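Long-range contact in CRISPR protein (Archaeoglobus fulgidus, PDB 4MJK), which is a Cas5-family CRISPR protein that probably helps build the Cascade complex which binds CRISPR RNA in type I-A interference: residues Ala73-Asn85 against Ala112-Glu124. Residues are numbered along the deposited sequence; the frame is centred on the assembly and turned at random.
Sequences ALNCTPLRYSDIN and ARGKTILSSLNDE
Asn75 reaches the loop at Asn122 with its side-chain amide. Its ND2 donates to Asn122 OD1 at 3.2 Å, a bent bond with the two amide planes 78° apart. The backbone N of Glu124 reaches the same OD1 from the opposite face, closing an Asx turn. With an alanine in place of Asn122, Asn75 ND2 would probably keep only the carbonyl of Ala125 of these two partners, and Glu124 N would lose its acceptor, letting the turn relax. Asn75 OD1 accepts from Lys127 N, and Asn75 O takes a nearly straight bond from Leu121 N at 2.7 Å.

Antiparallel pairing follows. Thr77 and Ser119 exchange two backbone bonds, as do Leu79 and Ile117. Pro78 lacks an N-H but sits at a non-hydrogen-bonded position, so the pairing is not broken. Its CB packs on Leu118 CD2 at 4.0 Å and on Thr116 CG2. Arg80 is the N-cap residue, and its NE and NH2 hold Asp83 side-on in a salt bridge. Tyr81 N still bonds to Lys115 O at 3.1 Å, carrying the pairing into the helix. Lys115 CG is anti to the backbone N (chi1 -176°), which sets it 3.8 Å from Tyr81 CD1; the extended chain beyond runs alongside the ring. Ile84 CD1 lies over one ring face and meets Ile117 CD1 at 3.8 Å.

Tyr81 OH bonds to Leu118 O of the second subunit, and Ile117 packs on Ile117 of that subunit. In its own chain the Leu118 side chain packs on Phe10 of strand 2-10 and Ile128 of strand 127-134. Strand 115-120 is the middle of a small antiparallel sheet, between 76-80 and 13-15, with helix 81-87 following directly on 76-80.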
ATOM      1  N   ALA A  73     -13.219  -3.658  10.358  1.00 11.10           N
ATOM      2  CA  ALA A  73     -12.528  -2.425  10.010  1.00 15.01           C
ATOM      3  C   ALA A  73     -13.105  -1.339  10.895  1.00 13.46           C
ATOM      4  O   ALA A  73     -14.283  -1.382  11.203  1.00 13.35           O
ATOM      5  CB  ALA A  73     -12.744  -2.085   8.531  1.00 12.06           C
ATOM      6  N   LEU A  74     -12.269  -0.395  11.325  1.00 13.24           N
ATOM      7  CA  LEU A  74     -12.728   0.749  12.096  1.00 14.10           C
ATOM      8  C   LEU A  74     -12.878   1.971  11.204  1.00 15.03           C
ATOM      9  O   LEU A  74     -13.723   2.825  11.452  1.00 18.22           O
ATOM     10  CB  LEU A  74     -11.748   1.052  13.247  1.00 15.81           C
ATOM     11  CG  LEU A  74     -11.568  -0.131  14.218  1.00 16.63           C
ATOM     12  CD1 LEU A  74     -10.490   0.130  15.275  1.00 18.13           C
ATOM     13  CD2 LEU A  74     -12.892  -0.470  14.872  1.00 14.51           C
ATOM     14  N   ASN A  75     -12.072   2.062  10.156  1.00 12.69           N
ATOM     15  CA  ASN A  75     -12.062   3.284   9.356  1.00 16.05           C
ATOM     16  C   ASN A  75     -11.543   3.063   7.943  1.00 15.67           C
ATOM     17  O   ASN A  75     -11.020   3.979   7.318  1.00 15.22           O
ATOM     18  CB  ASN A  75     -11.171   4.331  10.028  1.00 15.17           C
ATOM     19  CG  ASN A  75      -9.710   3.955   9.959  1.00 18.37           C
ATOM     20  OD1 ASN A  75      -9.378   2.785   9.754  1.00 16.03           O
ATOM     21  ND2 ASN A  75      -8.828   4.935  10.083  1.00 20.01           N
ATOM     22  N   CYS A  76     -11.664   1.847   7.435  1.00 12.70           N
ATOM     23  CA  CYS A  76     -11.031   1.549   6.160  1.00 14.76           C
ATOM     24  C   CYS A  76     -11.807   0.510   5.372  1.00 15.36           C
ATOM     25  O   CYS A  76     -12.706  -0.166   5.897  1.00 13.15           O
ATOM     26  CB  CYS A  76      -9.571   1.105   6.364  1.00 12.92           C
ATOM     27  SG  CYS A  76      -9.357  -0.459   7.274  1.00 14.23           S
ATOM     28  N   THR A  77     -11.458   0.408   4.097  1.00 13.28           N
ATOM     29  CA  THR A  77     -12.098  -0.536   3.200  1.00 14.00           C
ATOM     30  C   THR A  77     -10.973  -1.198   2.370  1.00 13.95           C
ATOM     31  O   THR A  77     -10.052  -0.520   1.890  1.00 14.38           O
ATOM     32  CB  THR A  77     -13.150   0.192   2.311  1.00 18.45           C
ATOM     33  OG1 THR A  77     -14.054  -0.761   1.716  1.00 25.23           O
ATOM     34  CG2 THR A  77     -12.469   0.971   1.223  1.00 18.57           C
ATOM     35  N   PRO A  78     -11.016  -2.527   2.230  1.00 14.04           N
ATOM     36  CA  PRO A  78      -9.920  -3.211   1.516  1.00 10.54           C
ATOM     37  C   PRO A  78     -10.007  -3.018   0.012  1.00 14.08           C
ATOM     38  O   PRO A  78     -11.097  -2.903  -0.553  1.00 16.18           O
ATOM     39  CB  PRO A  78     -10.137  -4.689   1.852  1.00 12.54           C
ATOM     40  CG  PRO A  78     -11.184  -4.700   2.992  1.00 14.94           C
ATOM     41  CD  PRO A  78     -11.998  -3.471   2.784  1.00 14.38           C
ATOM     42  N   LEU A  79      -8.859  -2.979  -0.647  1.00 11.20           N
ATOM     43  CA  LEU A  79      -8.850  -2.890  -2.098  1.00 13.36           C
ATOM     44  C   LEU A  79      -7.869  -3.950  -2.566  1.00 11.83           C
ATOM     45  O   LEU A  79      -6.665  -3.766  -2.463  1.00 11.85           O
ATOM     46  CB  LEU A  79      -8.412  -1.482  -2.541  1.00 13.77           C
ATOM     47  CG  LEU A  79      -8.309  -1.235  -4.045  1.00 16.76           C
ATOM     48  CD1 LEU A  79      -9.680  -1.316  -4.699  1.00 20.43           C
ATOM     49  CD2 LEU A  79      -7.645   0.131  -4.337  1.00 19.97           C
ATOM     50  N   ARG A  80      -8.387  -5.084  -3.022  1.00 10.54           N
ATOM     51  CA  ARG A  80      -7.529  -6.202  -3.387  1.00 13.65           C
ATOM     52  C   ARG A  80      -6.809  -5.863  -4.683  1.00 15.24           C
ATOM     53  O   ARG A  80      -7.348  -5.144  -5.524  1.00 13.53           O
ATOM     54  CB  ARG A  80      -8.354  -7.473  -3.555  1.00 12.95           C
ATOM     55  CG  ARG A  80      -9.127  -7.861  -2.309  1.00 13.89           C
ATOM     56  CD  ARG A  80     -10.125  -8.955  -2.631  1.00 15.74           C
ATOM     57  NE  ARG A  80     -11.103  -8.501  -3.613  1.00 16.47           N
ATOM     58  CZ  ARG A  80     -11.892  -9.312  -4.309  1.00 25.89           C
ATOM     59  NH1 ARG A  80     -11.816 -10.631  -4.131  1.00 24.17           N
ATOM     60  NH2 ARG A  80     -12.748  -8.810  -5.191  1.00 23.90           N
ATOM     61  N   TYR A  81      -5.594  -6.369  -4.861  1.00 13.75           N
ATOM     62  CA  TYR A  81      -4.924  -6.093  -6.127  1.00 14.95           C
ATOM     63  C   TYR A  81      -5.685  -6.747  -7.273  1.00 18.13           C
ATOM     64  O   TYR A  81      -5.614  -6.304  -8.419  1.00 18.42           O
ATOM     65  CB  TYR A  81      -3.447  -6.482  -6.102  1.00 16.56           C
ATOM     66  CG  TYR A  81      -2.559  -5.270  -5.925  1.00 15.17           C
ATOM     67  CD1 TYR A  81      -2.128  -4.884  -4.666  1.00 16.10           C
ATOM     68  CD2 TYR A  81      -2.185  -4.487  -7.019  1.00 18.39           C
ATOM     69  CE1 TYR A  81      -1.331  -3.765  -4.496  1.00 15.82           C
ATOM     70  CE2 TYR A  81      -1.383  -3.357  -6.861  1.00 16.54           C
ATOM     71  CZ  TYR A  81      -0.967  -3.006  -5.593  1.00 19.88           C
ATOM     72  OH  TYR A  81      -0.166  -1.904  -5.404  1.00 19.18           O
ATOM     73  N   SER A  82      -6.454  -7.784  -6.962  1.00 16.23           N
ATOM     74  CA  SER A  82      -7.306  -8.362  -7.995  1.00 21.58           C
ATOM     75  C   SER A  82      -8.367  -7.352  -8.450  1.00 21.00           C
ATOM     76  O   SER A  82      -8.685  -7.302  -9.638  1.00 23.93           O
ATOM     77  CB  SER A  82      -7.911  -9.713  -7.566  1.00 20.69           C
ATOM     78  OG  SER A  82      -8.982  -9.553  -6.662  1.00 26.75           O
ATOM     79  N   ASP A  83      -8.885  -6.537  -7.520  1.00 17.14           N
ATOM     80  CA  ASP A  83      -9.816  -5.438  -7.853  1.00 17.66           C
ATOM     81  C   ASP A  83      -9.105  -4.373  -8.700  1.00 22.66           C
ATOM     82  O   ASP A  83      -9.631  -3.874  -9.702  1.00 20.06           O
ATOM     83  CB  ASP A  83     -10.324  -4.749  -6.580  1.00 19.20           C
ATOM     84  CG  ASP A  83     -11.250  -5.626  -5.746  1.00 23.14           C
ATOM     85  OD1 ASP A  83     -12.120  -6.295  -6.343  1.00 25.19           O
ATOM     86  OD2 ASP A  83     -11.107  -5.633  -4.493  1.00 23.17           O
ATOM     87  N   ILE A  84      -7.904  -4.013  -8.262  1.00 17.09           N
ATOM     88  CA  ILE A  84      -7.103  -3.007  -8.933  1.00 19.04           C
ATOM     89  C   ILE A  84      -6.755  -3.402 -10.372  1.00 22.30           C
ATOM     90  O   ILE A  84      -6.913  -2.602 -11.301  1.00 20.15           O
ATOM     91  CB  ILE A  84      -5.808  -2.742  -8.153  1.00 18.29           C
ATOM     92  CG1 ILE A  84      -6.110  -1.942  -6.880  1.00 16.87           C
ATOM     93  CG2 ILE A  84      -4.790  -2.008  -9.045  1.00 19.14           C
ATOM     94  CD1 ILE A  84      -5.068  -2.147  -5.759  1.00 18.72           C
ATOM     95  N   ASN A  85      -6.268  -4.628 -10.552  1.00 17.11           N
ATOM     96  CA  ASN A  85      -5.836  -5.072 -11.872  1.00 24.06           C
ATOM     97  C   ASN A  85      -7.040  -5.231 -12.797  1.00 26.81           C
ATOM     98  O   ASN A  85      -6.922  -5.074 -14.008  1.00 27.38           O
ATOM     99  CB  ASN A  85      -4.968  -6.335 -11.782  1.00 23.82           C
ATOM    100  CG  ASN A  85      -3.602  -6.043 -11.177  1.00 29.87           C
ATOM    101  OD1 ASN A  85      -3.149  -4.899 -11.191  1.00 28.68           O
ATOM    102  ND2 ASN A  85      -2.945  -7.064 -10.635  1.00 31.15           N
ATOM    103  N   ALA A 112       2.134 -11.334  -6.439  1.00 19.77           N
ATOM    104  CA  ALA A 112       1.328 -10.406  -5.649  1.00 22.29           C
ATOM    105  C   ALA A 112       0.061 -11.091  -5.130  1.00 18.44           C
ATOM    106  O   ALA A 112      -0.962 -10.437  -4.894  1.00 16.80           O
ATOM    107  CB  ALA A 112       0.960  -9.176  -6.491  1.00 20.93           C
ATOM    108  N   ARG A 113       0.117 -12.411  -4.978  1.00 19.02           N
ATOM    109  CA  ARG A 113      -1.059 -13.151  -4.544  1.00 17.07           C
ATOM    110  C   ARG A 113      -1.340 -12.782  -3.092  1.00 15.14           C
ATOM    111  O   ARG A 113      -0.410 -12.689  -2.281  1.00 15.64           O
ATOM    112  CB  ARG A 113      -0.855 -14.665  -4.720  1.00 19.81           C
ATOM    113  CG  ARG A 113       0.248 -15.262  -3.851  1.00 19.05           C
ATOM    114  CD  ARG A 113       0.647 -16.660  -4.340  1.00 25.14           C
ATOM    115  NE  ARG A 113       1.793 -17.183  -3.602  1.00 24.82           N
ATOM    116  CZ  ARG A 113       3.057 -16.865  -3.863  1.00 25.66           C
ATOM    117  NH1 ARG A 113       3.342 -16.023  -4.847  1.00 25.84           N
ATOM    118  NH2 ARG A 113       4.039 -17.386  -3.141  1.00 24.87           N
ATOM    119  N   GLY A 114      -2.611 -12.535  -2.769  1.00 13.95           N
ATOM    120  CA  GLY A 114      -3.003 -12.198  -1.407  1.00 12.74           C
ATOM    121  C   GLY A 114      -2.575 -10.805  -0.957  1.00 12.54           C
ATOM    122  O   GLY A 114      -2.558 -10.514   0.235  1.00 12.38           O
ATOM    123  N   LYS A 115      -2.223  -9.945  -1.908  1.00 11.52           N
ATOM    124  CA  LYS A 115      -1.810  -8.585  -1.570  1.00 12.14           C
ATOM    125  C   LYS A 115      -2.973  -7.617  -1.698  1.00 12.52           C
ATOM    126  O   LYS A 115      -3.646  -7.572  -2.729  1.00 12.08           O
ATOM    127  CB  LYS A 115      -0.640  -8.129  -2.428  1.00 13.72           C
ATOM    128  CG  LYS A 115      -0.095  -6.748  -2.055  1.00 13.13           C
ATOM    129  CD  LYS A 115       1.136  -6.419  -2.889  1.00 16.35           C
ATOM    130  CE  LYS A 115       1.834  -5.156  -2.390  1.00 16.87           C
ATOM    131  NZ  LYS A 115       3.132  -4.913  -3.130  1.00 19.62           N
ATOM    132  N   THR A 116      -3.184  -6.835  -0.641  1.00 11.28           N
ATOM    133  CA  THR A 116      -4.386  -6.024  -0.498  1.00 10.14           C
ATOM    134  C   THR A 116      -4.073  -4.690   0.139  1.00 12.21           C
ATOM    135  O   THR A 116      -3.381  -4.629   1.159  1.00  9.61           O
ATOM    136  CB  THR A 116      -5.421  -6.779   0.369  1.00 10.87           C
ATOM    137  OG1 THR A 116      -5.819  -7.958  -0.329  1.00 11.72           O
ATOM    138  CG2 THR A 116      -6.655  -5.928   0.650  1.00 11.62           C
ATOM    139  N   ILE A 117      -4.566  -3.612  -0.469  1.00  8.56           N
ATOM    140  CA  ILE A 117      -4.383  -2.283   0.104  1.00  8.65           C
ATOM    141  C   ILE A 117      -5.545  -2.000   1.068  1.00 10.53           C
ATOM    142  O   ILE A 117      -6.675  -2.390   0.811  1.00  9.52           O
ATOM    143  CB  ILE A 117      -4.310  -1.209  -1.031  1.00 11.59           C
ATOM    144  CG1 ILE A 117      -2.989  -1.355  -1.799  1.00 13.48           C
ATOM    145  CG2 ILE A 117      -4.468   0.211  -0.476  1.00 13.04           C
ATOM    146  CD1 ILE A 117      -2.922  -0.499  -3.042  1.00 16.74           C
ATOM    147  N   LEU A 118      -5.268  -1.370   2.197  1.00  8.03           N
ATOM    148  CA  LEU A 118      -6.363  -0.940   3.071  1.00 10.97           C
ATOM    149  C   LEU A 118      -6.507   0.555   2.912  1.00 13.10           C
ATOM    150  O   LEU A 118      -5.603   1.313   3.259  1.00 12.84           O
ATOM    151  CB  LEU A 118      -6.105  -1.334   4.530  1.00 11.37           C
ATOM    152  CG  LEU A 118      -6.118  -2.847   4.796  1.00 12.04           C
ATOM    153  CD1 LEU A 118      -5.575  -3.177   6.191  1.00 12.99           C
ATOM    154  CD2 LEU A 118      -7.541  -3.446   4.614  1.00 13.03           C
ATOM    155  N   SER A 119      -7.618   0.971   2.317  1.00 12.99           N
ATOM    156  CA  SER A 119      -7.853   2.387   2.033  1.00 16.43           C
ATOM    157  C   SER A 119      -8.610   3.037   3.188  1.00 13.96           C
ATOM    158  O   SER A 119      -9.742   2.669   3.490  1.00 14.87           O
ATOM    159  CB  SER A 119      -8.691   2.558   0.762  1.00 15.25           C
ATOM    160  OG  SER A 119      -8.176   1.807  -0.320  1.00 18.61           O
ATOM    161  N   SER A 120      -7.996   4.016   3.822  1.00 13.34           N
ATOM    162  CA  SER A 120      -8.654   4.720   4.896  1.00 15.28           C
ATOM    163  C   SER A 120      -9.796   5.593   4.377  1.00 18.32           C
ATOM    164  O   SER A 120      -9.707   6.198   3.299  1.00 15.33           O
ATOM    165  CB  SER A 120      -7.654   5.573   5.662  1.00 16.67           C
ATOM    166  OG  SER A 120      -8.304   6.221   6.740  1.00 21.86           O
ATOM    167  N   LEU A 121     -10.866   5.661   5.160  1.00 16.25           N
ATOM    168  CA  LEU A 121     -12.012   6.500   4.841  1.00 15.86           C
ATOM    169  C   LEU A 121     -11.921   7.860   5.534  1.00 19.85           C
ATOM    170  O   LEU A 121     -12.789   8.710   5.358  1.00 20.71           O
ATOM    171  CB  LEU A 121     -13.314   5.799   5.245  1.00 17.68           C
ATOM    172  CG  LEU A 121     -13.517   4.489   4.489  1.00 19.28           C
ATOM    173  CD1 LEU A 121     -14.689   3.686   5.055  1.00 20.91           C
ATOM    174  CD2 LEU A 121     -13.682   4.758   2.991  1.00 20.38           C
ATOM    175  N   ASN A 122     -10.885   8.061   6.331  1.00 17.52           N
ATOM    176  CA  ASN A 122     -10.655   9.372   6.928  1.00 20.48           C
ATOM    177  C   ASN A 122      -9.165   9.686   6.862  1.00 22.15           C
ATOM    178  O   ASN A 122      -8.432   9.022   6.132  1.00 22.00           O
ATOM    179  CB  ASN A 122     -11.217   9.450   8.360  1.00 20.55           C
ATOM    180  CG  ASN A 122     -10.531   8.490   9.319  1.00 22.88           C
ATOM    181  OD1 ASN A 122      -9.542   7.847   8.975  1.00 21.36           O
ATOM    182  ND2 ASN A 122     -11.059   8.394  10.536  1.00 24.52           N
ATOM    183  N   ASP A 123      -8.694  10.679   7.607  1.00 23.45           N
ATOM    184  CA  ASP A 123      -7.288  11.064   7.462  1.00 27.96           C
ATOM    185  C   ASP A 123      -6.348  10.241   8.330  1.00 27.05           C
ATOM    186  O   ASP A 123      -5.149  10.499   8.369  1.00 31.92           O
ATOM    187  CB  ASP A 123      -7.069  12.567   7.708  1.00 33.08           C
ATOM    188  CG  ASP A 123      -7.150  13.389   6.426  1.00 40.75           C
ATOM    189  OD1 ASP A 123      -8.170  13.288   5.712  1.00 40.67           O
ATOM    190  OD2 ASP A 123      -6.187  14.136   6.127  1.00 49.57           O
ATOM    191  N   GLU A 124      -6.878   9.242   9.021  1.00 24.54           N
ATOM    192  CA  GLU A 124      -6.010   8.392   9.835  1.00 25.16           C
ATOM    193  C   GLU A 124      -5.492   7.211   9.037  1.00 22.01           C
ATOM    194  O   GLU A 124      -6.041   6.856   7.991  1.00 20.62           O
ATOM    195  CB  GLU A 124      -6.762   7.849  11.040  1.00 26.53           C
ATOM    196  CG  GLU A 124      -7.433   8.887  11.897  1.00 31.58           C
ATOM    197  CD  GLU A 124      -8.020   8.259  13.137  1.00 41.52           C
ATOM    198  OE1 GLU A 124      -9.163   7.746  13.065  1.00 41.84           O
ATOM    199  OE2 GLU A 124      -7.322   8.253  14.175  1.00 48.45           O
TER
HETATM  200  O   HOH W   1      -5.383  -9.714  -4.613  1.00 17.20           O